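Local coordinates for protein polyketide synthase (Synechococcus sp., PDB 4GOX) that probably transfers a sulfo group from the nucleotide PAPS to a polyketide intermediate, as the sulfotransferase domain of an olefin synthase, at residues 27-32 / 124-129. Numbering follows the deposited sequence.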
loop_
_atom_site.group_PDB
_atom_site.type_symbol
_atom_site.label_atom_id
_atom_site.label_comp_id
_atom_site.label_asym_id
_atom_site.label_seq_id
_atom_site.Cartn_x
_atom_site.Cartn_y
_atom_site.Cartn_z
ATOM N N ALA A 27 -9.989 -0.782 2.957
ATOM C CA ALA A 27 -9.331 0.151 2.075
ATOM C C ALA A 27 -7.929 -0.334 1.771
ATOM O O ALA A 27 -7.341 -1.075 2.560
ATOM C CB ALA A 27 -9.315 1.559 2.673
ATOM N N PHE A 28 -7.412 0.070 0.607
ATOM C CA PHE A 28 -6.063 -0.266 0.198
ATOM C C PHE A 28 -5.304 1.002 -0.136
ATOM O O PHE A 28 -5.883 1.918 -0.727
ATOM C CB PHE A 28 -6.086 -1.141 -1.079
ATOM C CG PHE A 28 -6.693 -2.505 -0.896
ATOM C CD1 PHE A 28 -5.893 -3.605 -0.616
ATOM C CD2 PHE A 28 -8.064 -2.698 -1.040
ATOM C CE1 PHE A 28 -6.455 -4.868 -0.433
ATOM C CE2 PHE A 28 -8.625 -3.953 -0.852
ATOM C CZ PHE A 28 -7.818 -5.036 -0.546
ATOM N N ILE A 29 -3.990 0.993 0.124
ATOM C CA ILE A 29 -3.079 2.044 -0.327
ATOM C C ILE A 29 -2.283 1.334 -1.383
ATOM O O ILE A 29 -1.555 0.375 -1.089
ATOM C CB ILE A 29 -2.136 2.681 0.742
ATOM C CG1 ILE A 29 -2.923 3.372 1.864
ATOM C CG2 ILE A 29 -1.167 3.678 0.044
ATOM C CD1 ILE A 29 -2.068 3.695 3.079
ATOM N N LEU A 30 -2.482 1.765 -2.637
ATOM C CA LEU A 30 -1.827 1.191 -3.773
ATOM C C LEU A 30 -0.905 2.196 -4.403
ATOM O O LEU A 30 -1.267 3.355 -4.621
ATOM C CB LEU A 30 -2.863 0.696 -4.806
ATOM C CG LEU A 30 -3.922 -0.314 -4.323
ATOM C CD1 LEU A 30 -4.954 -0.513 -5.397
ATOM C CD2 LEU A 30 -3.291 -1.660 -3.956
ATOM N N SER A 31 0.293 1.742 -4.738
ATOM C CA SER A 31 1.264 2.584 -5.425
ATOM C C SER A 31 2.347 1.727 -6.019
ATOM O O SER A 31 2.440 0.522 -5.764
ATOM C CB SER A 31 1.913 3.566 -4.448
ATOM O OG SER A 31 2.792 2.927 -3.538
ATOM N N SER A 32 3.210 2.389 -6.765
ATOM C CA SER A 32 4.460 1.857 -7.245
ATOM C C SER A 32 5.369 1.870 -5.970
ATOM O O SER A 32 5.118 2.678 -5.053
ATOM C CB SER A 32 5.018 2.830 -8.288
ATOM O OG SER A 32 6.431 2.858 -8.363
ATOM N N LEU A 124 -11.428 0.790 10.490
ATOM C CA LEU A 124 -11.320 0.469 9.079
ATOM C C LEU A 124 -9.919 -0.031 8.782
ATOM O O LEU A 124 -8.950 0.712 8.904
ATOM C CB LEU A 124 -11.696 1.679 8.207
ATOM C CG LEU A 124 -11.458 1.524 6.690
ATOM C CD1 LEU A 124 -12.439 0.547 6.076
ATOM C CD2 LEU A 124 -11.517 2.867 5.990
ATOM N N LEU A 125 -9.827 -1.293 8.348
ATOM C CA LEU A 125 -8.589 -1.948 7.991
ATOM C C LEU A 125 -8.067 -1.371 6.673
ATOM O O LEU A 125 -8.813 -1.205 5.707
ATOM C CB LEU A 125 -8.799 -3.469 7.896
ATOM C CG LEU A 125 -7.622 -4.317 7.360
ATOM C CD1 LEU A 125 -6.491 -4.390 8.383
ATOM C CD2 LEU A 125 -8.088 -5.741 7.009
ATOM N N ILE A 126 -6.786 -1.028 6.676
ATOM C CA ILE A 126 -6.090 -0.476 5.534
ATOM C C ILE A 126 -4.978 -1.452 5.182
ATOM O O ILE A 126 -4.095 -1.685 6.010
ATOM C CB ILE A 126 -5.500 0.945 5.787
ATOM C CG1 ILE A 126 -6.447 1.942 6.562
ATOM C CG2 ILE A 126 -4.884 1.540 4.500
ATOM C CD1 ILE A 126 -7.664 2.534 5.854
ATOM N N ASP A 127 -5.006 -1.986 3.945
ATOM C CA ASP A 127 -3.960 -2.864 3.446
ATOM C C ASP A 127 -3.095 -2.029 2.506
ATOM O O ASP A 127 -3.515 -1.730 1.388
ATOM C CB ASP A 127 -4.544 -4.104 2.714
ATOM C CG ASP A 127 -3.511 -5.088 2.161
ATOM O OD1 ASP A 127 -3.907 -6.200 1.781
ATOM O OD2 ASP A 127 -2.293 -4.722 2.076
ATOM N N LYS A 128 -1.887 -1.647 2.953
ATOM C CA LYS A 128 -0.980 -0.888 2.085
ATOM C C LYS A 128 -0.118 -1.886 1.339
ATOM O O LYS A 128 0.412 -2.829 1.945
ATOM C CB LYS A 128 -0.064 0.049 2.922
ATOM C CG LYS A 128 0.889 0.907 2.061
ATOM C CD LYS A 128 2.281 0.282 1.813
ATOM C CE LYS A 128 3.252 0.576 2.948
ATOM N NZ LYS A 128 4.676 0.456 2.514
ATOM N N SER A 129 0.034 -1.683 0.042
ATOM C CA SER A 129 0.953 -2.485 -0.750
ATOM C C SER A 129 1.582 -1.724 -1.906
ATOM O O SER A 129 0.860 -1.274 -2.799
ATOM C CB SER A 129 0.294 -3.748 -1.282
ATOM O OG SER A 129 1.175 -4.379 -2.196
HETATM O O HOH W 1 0.446 -1.497 -5.333
#
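The CD1-CE1 side of the F28 ring slants past CB and OD1 of D127. CD1 of F28 lies 3.6 Å from CB of D127, and CE1 of F28 lies 3.6 Å from OD1 of D127. Ring and carboxylate planes are 36° apart, so the two groups are skewed rather than stacked. CG of F28 is anti to its carbonyl carbon (chi1 -66°), and the ring end leans toward the D127 strand. An alanine here would probably open a gap beside CB and OD1 of D127, leaving that flank of the acid without its packing partner. Y113 and Y132 hydrogen-bond OD1 of D127.

On the face that carries A27, I29, I126 and K128, small and branched groups interlock. A27 is short, and CD1 of I126 packs 3.7 Å from its CB. CG2 of I126 then fits against both CG1 and CD1 of I29. CB of I29 meets CG of K128 at 3.7 Å, where the lysine chain starts to bend away. Helix 220-231 covers A27 and I126 through L231.

Four backbone hydrogen bonds join 27-30 and 124-129 as adjacent parallel strands in the central sheet of this P-loop-like fold. The straightest runs from N of S129 to O of I29 (2.8 Å, 175°). Polar groups gather toward the C-terminal ends. There K128, salt-bridged to E55, comes about 4 Å from the adenosine-3'-5'-diphosphate, consistent with a part in nucleotide binding.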